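Local coordinates for protein putative adenosine kinase (Schistosoma mansoni, PDB 3VAS) that probably phosphorylates adenosine to AMP with ATP, as an adenosine kinase of the ribokinase (pfkB) family, and binds adenosine in its pocket, at residues N55-L58 with K62-T65; G82-T87 with G186-T191; R150-Y155 with D314-G319. All coordinates share one frame; numbering follows the deposited sequence.

Interaction 1: residues N55-L58 with K62-T65. With ADN (adenosine), chain C.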
loop_
_atom_site.group_PDB
_atom_site.type_symbol
_atom_site.label_atom_id
_atom_site.label_comp_id
_atom_site.label_asym_id
_atom_site.label_seq_id
_atom_site.Cartn_x
_atom_site.Cartn_y
_atom_site.Cartn_z
ATOM N N ASN A 55 9.681 9.716 3.788
ATOM C CA ASN A 55 9.380 9.852 2.372
ATOM C C ASN A 55 9.873 8.660 1.559
ATOM O O ASN A 55 10.642 7.831 2.043
ATOM C CB ASN A 55 9.984 11.152 1.827
ATOM C CG ASN A 55 9.309 11.617 0.552
ATOM O OD1 ASN A 55 8.135 11.320 0.316
ATOM N ND2 ASN A 55 10.048 12.345 -0.281
ATOM N N ILE A 56 9.408 8.577 0.321
ATOM C CA ILE A 56 9.908 7.585 -0.614
ATOM C C ILE A 56 10.138 8.252 -1.970
ATOM O O ILE A 56 9.321 9.048 -2.427
ATOM C CB ILE A 56 8.952 6.357 -0.717
ATOM C CG1 ILE A 56 9.540 5.272 -1.630
ATOM C CG2 ILE A 56 7.556 6.781 -1.153
ATOM C CD1 ILE A 56 9.113 5.353 -3.095
ATOM N N VAL A 57 11.273 7.951 -2.589
ATOM C CA VAL A 57 11.538 8.398 -3.948
ATOM C C VAL A 57 11.902 7.210 -4.832
ATOM O O VAL A 57 12.450 6.211 -4.354
ATOM C CB VAL A 57 12.661 9.464 -4.007
ATOM C CG1 VAL A 57 12.278 10.677 -3.184
ATOM C CG2 VAL A 57 13.988 8.894 -3.526
ATOM N N LEU A 58 11.571 7.313 -6.114
ATOM C CA LEU A 58 11.977 6.315 -7.088
ATOM C C LEU A 58 13.396 6.643 -7.525
ATOM O O LEU A 58 13.674 7.773 -7.933
ATOM C CB LEU A 58 11.037 6.336 -8.293
ATOM C CG LEU A 58 9.557 6.033 -8.022
ATOM C CD1 LEU A 58 8.742 6.115 -9.302
ATOM C CD2 LEU A 58 9.376 4.666 -7.372
ATOM N N LYS A 62 21.338 9.451 -10.034
ATOM C CA LYS A 62 22.101 9.969 -8.900
ATOM C C LYS A 62 21.932 9.132 -7.628
ATOM O O LYS A 62 22.744 9.228 -6.709
ATOM C CB LYS A 62 21.730 11.426 -8.617
ATOM C CG LYS A 62 20.301 11.643 -8.147
ATOM C CD LYS A 62 19.994 13.129 -7.997
ATOM C CE LYS A 62 18.587 13.362 -7.460
ATOM N NZ LYS A 62 18.173 14.792 -7.590
ATOM N N HIS A 63 20.884 8.315 -7.582
ATOM C CA HIS A 63 20.593 7.495 -6.402
ATOM C C HIS A 63 21.257 6.124 -6.450
ATOM O O HIS A 63 21.372 5.464 -5.427
ATOM C CB HIS A 63 19.086 7.287 -6.241
ATOM C CG HIS A 63 18.325 8.547 -5.969
ATOM N ND1 HIS A 63 17.456 9.104 -6.882
ATOM C CD2 HIS A 63 18.298 9.355 -4.884
ATOM C CE1 HIS A 63 16.930 10.203 -6.372
ATOM N NE2 HIS A 63 17.424 10.377 -5.161
ATOM N N MET A 64 21.690 5.703 -7.637
ATOM C CA MET A 64 22.039 4.301 -7.874
ATOM C C MET A 64 23.151 3.735 -7.000
ATOM O O MET A 64 23.156 2.542 -6.708
ATOM C CB MET A 64 22.340 4.046 -9.353
ATOM C CG MET A 64 21.117 4.142 -10.249
ATOM S SD MET A 64 19.735 3.120 -9.684
ATOM C CE MET A 64 18.468 3.631 -10.848
ATOM N N THR A 65 24.079 4.581 -6.568
ATOM C CA THR A 65 25.195 4.101 -5.749
ATOM C C THR A 65 24.760 3.649 -4.360
ATOM O O THR A 65 25.503 2.940 -3.681
ATOM C CB THR A 65 26.304 5.161 -5.602
ATOM O OG1 THR A 65 25.731 6.388 -5.133
ATOM C CG2 THR A 65 27.007 5.400 -6.941
HETATM O "O5'" ADN C . 4.810 1.183 3.248
HETATM C "C5'" ADN C . 6.145 0.685 3.317
HETATM C "C4'" ADN C . 6.441 -0.254 2.173
HETATM O "O4'" ADN C . 6.360 0.458 0.929
HETATM C "C3'" ADN C . 7.822 -0.920 2.179
HETATM O "O3'" ADN C . 7.686 -2.301 2.518
HETATM C "C2'" ADN C . 8.308 -0.800 0.717
HETATM O "O2'" ADN C . 8.765 -2.007 0.148
HETATM C "C1'" ADN C . 7.074 -0.276 -0.020
HETATM N N9 ADN C . 7.370 0.572 -1.175
HETATM C C8 ADN C . 8.253 1.550 -1.236
HETATM N N7 ADN C . 8.218 2.090 -2.606
HETATM C C5 ADN C . 7.251 1.349 -3.349
HETATM C C6 ADN C . 6.823 1.435 -4.670
HETATM N N6 ADN C . 7.397 2.419 -5.548
HETATM N N1 ADN C . 5.849 0.562 -5.137
HETATM C C2 ADN C . 5.299 -0.380 -4.303
HETATM N N3 ADN C . 5.717 -0.462 -3.001
HETATM C C4 ADN C . 6.717 0.428 -2.535
#
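Val57 meets His63 through a single methyl. Its CG2 lies over one face of the imidazole, 4.1 Å from His63 NE2, and the two side chains cross at about a right angle. The other face of the ring is covered from within its own segment by Lys62, whose CG sits 4.0 Å above the plane near the ring centre, so the imidazole is held between two aliphatic groups. The methyl owes its place to the valine chi1 of -60°, which sets CG2 between the backbone N and the carbonyl carbon. Leu58 O approaches the ring obliquely, 4.1 Å from His63 ND1, too far for a bond; ND1 instead accepts the backbone N-H of Glu60, in the short turn joining the segments, which helps to set the rotation of the ring.

Strand 55-58 pairs in parallel with strand 150-157 and, as in other pfkB kinases, probably belongs to the small lid over the substrate site. Its neighbouring residues therefore serve two faces: Val57 turns to the histidine, whereas Ile56 and Leu58 reach adenosine on the far side. With CG1 of Ile56 anti to the backbone N (chi1 -176°), its CD1 comes to 3.4 Å from adenosine N7, and its CG1 also packs near N7 and C8. The CD2 branch of Leu58 lies 3.5 Å from adenosine N6, giving the exocyclic amine an apolar neighbour. Phe218 of helix 217-222 packs against both Ile56 and Leu58, while Leu51 touches Val57 and Val153 touches His63.

Interaction 2: residues G82-T87 with G186-T191. With ADN (adenosine), chain C.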
loop_
_atom_site.group_PDB
_atom_site.type_symbol
_atom_site.label_atom_id
_atom_site.label_comp_id
_atom_site.label_asym_id
_atom_site.label_seq_id
_atom_site.Cartn_x
_atom_site.Cartn_y
_atom_site.Cartn_z
ATOM N N GLY A 82 6.809 -4.258 -0.610
ATOM C CA GLY A 82 5.782 -3.944 -1.589
ATOM C C GLY A 82 4.478 -3.580 -0.895
ATOM O O GLY A 82 3.895 -4.402 -0.178
ATOM N N ALA A 83 4.020 -2.350 -1.113
ATOM C CA ALA A 83 2.888 -1.802 -0.375
ATOM C C ALA A 83 1.609 -2.630 -0.514
ATOM O O ALA A 83 0.984 -2.979 0.485
ATOM C CB ALA A 83 2.636 -0.352 -0.781
ATOM N N THR A 84 1.230 -2.942 -1.748
ATOM C CA THR A 84 0.013 -3.703 -1.996
ATOM C C THR A 84 0.139 -5.110 -1.426
ATOM O O THR A 84 -0.793 -5.624 -0.809
ATOM C CB THR A 84 -0.315 -3.795 -3.502
ATOM O OG1 THR A 84 -0.463 -2.480 -4.052
ATOM C CG2 THR A 84 -1.606 -4.589 -3.726
ATOM N N LEU A 85 1.303 -5.719 -1.628
ATOM C CA LEU A 85 1.546 -7.069 -1.150
ATOM C C LEU A 85 1.498 -7.138 0.381
ATOM O O LEU A 85 0.915 -8.068 0.936
ATOM C CB LEU A 85 2.870 -7.625 -1.700
ATOM C CG LEU A 85 3.263 -9.022 -1.207
ATOM C CD1 LEU A 85 2.147 -10.041 -1.465
ATOM C CD2 LEU A 85 4.582 -9.493 -1.832
ATOM N N ASN A 86 2.097 -6.151 1.050
ATOM C CA ASN A 86 2.035 -6.059 2.508
ATOM C C ASN A 86 0.586 -6.100 3.008
ATOM O O ASN A 86 0.239 -6.886 3.894
ATOM C CB ASN A 86 2.696 -4.769 3.017
ATOM C CG ASN A 86 4.219 -4.798 2.939
ATOM O OD1 ASN A 86 4.836 -5.845 2.734
ATOM N ND2 ASN A 86 4.831 -3.632 3.133
ATOM N N THR A 87 -0.253 -5.256 2.417
ATOM C CA THR A 87 -1.652 -5.137 2.810
ATOM C C THR A 87 -2.440 -6.417 2.551
ATOM O O THR A 87 -3.139 -6.920 3.432
ATOM C CB THR A 87 -2.323 -3.952 2.080
ATOM O OG1 THR A 87 -1.745 -2.726 2.542
ATOM C CG2 THR A 87 -3.821 -3.922 2.341
ATOM N N GLY A 186 -1.515 3.230 -4.868
ATOM C CA GLY A 186 -1.201 4.212 -5.887
ATOM C C GLY A 186 0.127 3.944 -6.568
ATOM O O GLY A 186 0.324 4.330 -7.718
ATOM N N PHE A 187 1.033 3.278 -5.854
ATOM C CA PHE A 187 2.357 2.935 -6.367
ATOM C C PHE A 187 2.326 2.212 -7.712
ATOM O O PHE A 187 3.293 2.265 -8.472
ATOM C CB PHE A 187 3.098 2.054 -5.362
ATOM C CG PHE A 187 3.629 2.795 -4.164
ATOM C CD1 PHE A 187 3.411 2.310 -2.884
ATOM C CD2 PHE A 187 4.371 3.956 -4.317
ATOM C CE1 PHE A 187 3.904 2.980 -1.778
ATOM C CE2 PHE A 187 4.867 4.627 -3.214
ATOM C CZ PHE A 187 4.633 4.137 -1.945
ATOM N N VAL A 188 1.223 1.531 -7.997
ATOM C CA VAL A 188 1.108 0.727 -9.214
ATOM C C VAL A 188 0.877 1.594 -10.458
ATOM O O VAL A 188 1.028 1.134 -11.590
ATOM C CB VAL A 188 0.014 -0.349 -9.055
ATOM C CG1 VAL A 188 0.028 -1.328 -10.222
ATOM C CG2 VAL A 188 0.231 -1.097 -7.750
ATOM N N ILE A 189 0.533 2.860 -10.238
ATOM C CA ILE A 189 0.427 3.824 -11.327
ATOM C C ILE A 189 1.717 3.856 -12.149
ATOM O O ILE A 189 1.669 3.956 -13.377
ATOM C CB ILE A 189 0.086 5.238 -10.795
ATOM C CG1 ILE A 189 -1.371 5.282 -10.318
ATOM C CG2 ILE A 189 0.318 6.296 -11.864
ATOM C CD1 ILE A 189 -1.720 6.502 -9.487
ATOM N N ASN A 190 2.862 3.731 -11.473
ATOM C CA ASN A 190 4.167 3.786 -12.137
ATOM C C ASN A 190 4.533 2.524 -12.924
ATOM O O ASN A 190 5.387 2.564 -13.814
ATOM C CB ASN A 190 5.285 4.064 -11.126
ATOM C CG ASN A 190 5.132 5.405 -10.423
ATOM O OD1 ASN A 190 5.304 5.497 -9.208
ATOM N ND2 ASN A 190 4.814 6.449 -11.185
ATOM N N THR A 191 3.906 1.402 -12.595
ATOM C CA THR A 191 4.334 0.130 -13.164
ATOM C C THR A 191 3.342 -0.461 -14.161
ATOM O O THR A 191 3.743 -1.007 -15.189
ATOM C CB THR A 191 4.649 -0.911 -12.065
ATOM O OG1 THR A 191 3.522 -1.037 -11.187
ATOM C CG2 THR A 191 5.873 -0.486 -11.254
HETATM O "O5'" ADN C . 4.810 1.183 3.248
HETATM C "C5'" ADN C . 6.145 0.685 3.317
HETATM C "C4'" ADN C . 6.441 -0.254 2.173
HETATM O "O4'" ADN C . 6.360 0.458 0.929
HETATM C "C3'" ADN C . 7.822 -0.920 2.179
HETATM O "O3'" ADN C . 7.686 -2.301 2.518
HETATM C "C2'" ADN C . 8.308 -0.800 0.717
HETATM O "O2'" ADN C . 8.765 -2.007 0.148
HETATM C "C1'" ADN C . 7.074 -0.276 -0.020
HETATM N N9 ADN C . 7.370 0.572 -1.175
HETATM C C8 ADN C . 8.253 1.550 -1.236
HETATM N N7 ADN C . 8.218 2.090 -2.606
HETATM C C5 ADN C . 7.251 1.349 -3.349
HETATM C C6 ADN C . 6.823 1.435 -4.670
HETATM N N6 ADN C . 7.397 2.419 -5.548
HETATM N N1 ADN C . 5.849 0.562 -5.137
HETATM C C2 ADN C . 5.299 -0.380 -4.303
HETATM N N3 ADN C . 5.717 -0.462 -3.001
HETATM C C4 ADN C . 6.717 0.428 -2.535
#
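Ala83 and Phe187 meet beside the bound purine: the CB methyl approaches the phenyl ring at its edge, in the ring plane, 3.5 Å from Phe187 CD1. One face of that ring is given to adenosine. The phenyl and the six-membered ring of the base lie nearly parallel, with adenosine C6 3.4 Å above the phenyl plane and displaced toward its rim. With CG anti to the carbonyl carbon (chi1 -75°) the phenyl ring is laid over the base; Phe187 CB, placed by the backbone, lies 3.1 Å from adenosine N1.

Residues 82-87 grip the nucleoside through polar groups. Gly82 N bonds to the ribose O2' (3.1 Å), Ala83 N gives an almost straight bond to the base N3 (3.2 Å, 169°), and Asn86 ND2 reaches O3' at 3.2 Å. Base and sugar are thus read by the start of one helix, with Gly82 as its N-cap; the positive phi there suits glycine. Further out, Asn86 ND2 also bonds to Asp320 OD2, which is itself hydrogen-bonded to adenosine, and Thr84 OG1 takes the N-H of Ala185 while lying 4.0 Å from Val188 CG2.

Helix 83-95 follows strand 77-81, and residues 186-191 lead from strand 181-185 into helix 189-205. Tyr183 of that strand packs on Thr84 and Thr87, and helix 318-330 lies against Ala83 and Thr87.

Interaction 3: residues R150-Y155 with D314-G319; sequences RSMVTY and DTNGAG. With ADN (adenosine), chain C.
Asn316 belongs to the DTNGAGD signature of pfkB kinases, at the phosphate-accepting end of the nucleoside site, and it is met there by Met152 and Arg150 of strand 150-157. The sulfur does the closest touching: Met152 SD lies 3.4 Å from Asn316 OD1, and the bend at chi3 (-64°) curls the methyl back near the same oxygen. That carbonyl is buried without a hydrogen-bond partner in the model, though Asn316 OD1 also lies 3.7 Å from adenosine C5'. OD1 stands over one face of the Arg150 guanidinium, toward its rim, while Thr315 OG1 sits at the edge of the group, 4.2 Å from Arg150 NE. Both are loose contacts of a poorly ordered side chain, whose NE also makes a long, weak ion pair with Asp54.

A type II turn from Thr315 to Ala318, closed by Ala318 N to Thr315 O (3.1 Å), shapes the signature loop. Gly317, with positive phi, occupies the N-cap position of helix 318-330, its CA 3.8 Å from adenosine O5'. In pfkB kinases the backbone N-H groups of this helix start form the anion hole, and the same role is probable here. Farther along the strand Thr154 OG1 comes within 2.8 Å of adenosine N7.

Strand 150-157 runs between strand 55-58, parallel to it, and strand 138-145, antiparallel; Ile56, Val141 and Val143 pack on Met152, and the signature loop leads into helix 318-330.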
loop_
_atom_site.group_PDB
_atom_site.type_symbol
_atom_site.label_atom_id
_atom_site.label_comp_id
_atom_site.label_asym_id
_atom_site.label_seq_id
_atom_site.Cartn_x
_atom_site.Cartn_y
_atom_site.Cartn_z
ATOM N N ARG A 150 13.757 8.430 8.785
ATOM C CA ARG A 150 13.582 7.200 8.023
ATOM C C ARG A 150 13.181 7.578 6.595
ATOM O O ARG A 150 12.403 8.513 6.381
ATOM C CB ARG A 150 12.568 6.252 8.679
ATOM C CG ARG A 150 11.108 6.552 8.381
ATOM C CD ARG A 150 10.363 5.291 7.956
ATOM N NE ARG A 150 8.969 5.562 7.600
ATOM C CZ ARG A 150 8.566 5.960 6.395
ATOM N NH1 ARG A 150 9.449 6.144 5.420
ATOM N NH2 ARG A 150 7.278 6.180 6.166
ATOM N N SER A 151 13.736 6.869 5.618
ATOM C CA SER A 151 13.572 7.261 4.228
ATOM C C SER A 151 13.778 6.070 3.299
ATOM O O SER A 151 14.610 5.198 3.563
ATOM C CB SER A 151 14.559 8.385 3.889
ATOM O OG SER A 151 14.134 9.131 2.761
ATOM N N MET A 152 13.021 6.043 2.208
ATOM C CA MET A 152 13.089 4.939 1.257
ATOM C C MET A 152 13.508 5.375 -0.143
ATOM O O MET A 152 13.039 6.393 -0.655
ATOM C CB MET A 152 11.741 4.218 1.179
ATOM C CG MET A 152 11.419 3.395 2.413
ATOM S SD MET A 152 9.809 2.604 2.297
ATOM C CE MET A 152 8.724 4.029 2.258
ATOM N N VAL A 153 14.389 4.590 -0.758
ATOM C CA VAL A 153 14.731 4.763 -2.165
ATOM C C VAL A 153 14.419 3.471 -2.913
ATOM O O VAL A 153 15.025 2.429 -2.657
ATOM C CB VAL A 153 16.208 5.144 -2.362
ATOM C CG1 VAL A 153 16.488 5.451 -3.838
ATOM C CG2 VAL A 153 16.565 6.339 -1.488
ATOM N N THR A 154 13.467 3.546 -3.836
ATOM C CA THR A 154 12.948 2.360 -4.497
ATOM C C THR A 154 13.468 2.174 -5.918
ATOM O O THR A 154 13.374 3.079 -6.744
ATOM C CB THR A 154 11.414 2.399 -4.553
ATOM O OG1 THR A 154 10.898 2.441 -3.219
ATOM C CG2 THR A 154 10.871 1.170 -5.266
ATOM N N TYR A 155 14.025 0.998 -6.185
ATOM C CA TYR A 155 14.364 0.587 -7.544
ATOM C C TYR A 155 13.352 -0.466 -7.982
ATOM O O TYR A 155 13.405 -1.611 -7.540
ATOM C CB TYR A 155 15.784 0.014 -7.614
ATOM C CG TYR A 155 16.214 -0.333 -9.027
ATOM C CD1 TYR A 155 16.545 0.666 -9.934
ATOM C CD2 TYR A 155 16.274 -1.654 -9.457
ATOM C CE1 TYR A 155 16.926 0.365 -11.228
ATOM C CE2 TYR A 155 16.657 -1.967 -10.756
ATOM C CZ TYR A 155 16.983 -0.951 -11.633
ATOM O OH TYR A 155 17.366 -1.242 -12.925
ATOM N N ASP A 314 9.613 0.119 14.685
ATOM C CA ASP A 314 9.732 0.503 13.278
ATOM C C ASP A 314 8.353 0.760 12.668
ATOM O O ASP A 314 7.562 -0.166 12.485
ATOM C CB ASP A 314 10.478 -0.576 12.484
ATOM C CG ASP A 314 10.784 -0.147 11.054
ATOM O OD1 ASP A 314 10.741 1.068 10.771
ATOM O OD2 ASP A 314 11.078 -1.027 10.214
ATOM N N THR A 315 8.079 2.024 12.351
ATOM C CA THR A 315 6.770 2.432 11.840
ATOM C C THR A 315 6.611 2.196 10.339
ATOM O O THR A 315 5.534 2.419 9.783
ATOM C CB THR A 315 6.480 3.920 12.134
ATOM O OG1 THR A 315 7.456 4.740 11.476
ATOM C CG2 THR A 315 6.514 4.186 13.632
ATOM N N ASN A 316 7.684 1.758 9.689
ATOM C CA ASN A 316 7.641 1.447 8.267
ATOM C C ASN A 316 6.613 0.357 7.975
ATOM O O ASN A 316 6.689 -0.743 8.523
ATOM C CB ASN A 316 9.030 1.031 7.772
ATOM C CG ASN A 316 9.071 0.769 6.273
ATOM O OD1 ASN A 316 8.950 1.694 5.465
ATOM N ND2 ASN A 316 9.267 -0.494 5.895
ATOM N N GLY A 317 5.639 0.678 7.132
ATOM C CA GLY A 317 4.618 -0.281 6.754
ATOM C C GLY A 317 3.324 -0.166 7.551
ATOM O O GLY A 317 2.353 -0.867 7.253
ATOM N N ALA A 318 3.311 0.715 8.551
ATOM C CA ALA A 318 2.146 0.908 9.414
ATOM C C ALA A 318 0.883 1.255 8.629
ATOM O O ALA A 318 -0.204 0.768 8.941
ATOM C CB ALA A 318 2.430 1.981 10.462
ATOM N N GLY A 319 1.034 2.104 7.617
ATOM C CA GLY A 319 -0.069 2.464 6.743
ATOM C C GLY A 319 -0.617 1.276 5.970
ATOM O O GLY A 319 -1.830 1.162 5.779
HETATM O "O5'" ADN C . 4.810 1.183 3.248
HETATM C "C5'" ADN C . 6.145 0.685 3.317
HETATM C "C4'" ADN C . 6.441 -0.254 2.173
HETATM O "O4'" ADN C . 6.360 0.458 0.929
HETATM C "C3'" ADN C . 7.822 -0.920 2.179
HETATM O "O3'" ADN C . 7.686 -2.301 2.518
HETATM C "C2'" ADN C . 8.308 -0.800 0.717
HETATM O "O2'" ADN C . 8.765 -2.007 0.148
HETATM C "C1'" ADN C . 7.074 -0.276 -0.020
HETATM N N9 ADN C . 7.370 0.572 -1.175
HETATM C C8 ADN C . 8.253 1.550 -1.236
HETATM N N7 ADN C . 8.218 2.090 -2.606
HETATM C C5 ADN C . 7.251 1.349 -3.349
HETATM C C6 ADN C . 6.823 1.435 -4.670
HETATM N N6 ADN C . 7.397 2.419 -5.548
HETATM N N1 ADN C . 5.849 0.562 -5.137
HETATM C C2 ADN C . 5.299 -0.380 -4.303
HETATM N N3 ADN C . 5.717 -0.462 -3.001
HETATM C C4 ADN C . 6.717 0.428 -2.535
#

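From the N terminus, interaction 1 comes first and is local: it closes the short turn between strand 55-58 and helix 65-70 before the others open. Interactions 2 and 3 cross, since 150-155 falls between 82-87 and 186-191, and 314-319 follows them all; their loops span about 100 and 160 residues. Interaction 2 joins the start of helix 83-95 to the turn leading into helix 189-205, while interaction 3 links strand 150-157 to the start of helix 318-330. Interactions 1 and 3 share a sheet, with Val57 O 2.9 Å from Thr154 N, and Ile56 reaches Phe187. All three converge on adenosine: interactions 1 and 3 both reach N7, while interaction 2 holds a base face and the ribose hydroxyls.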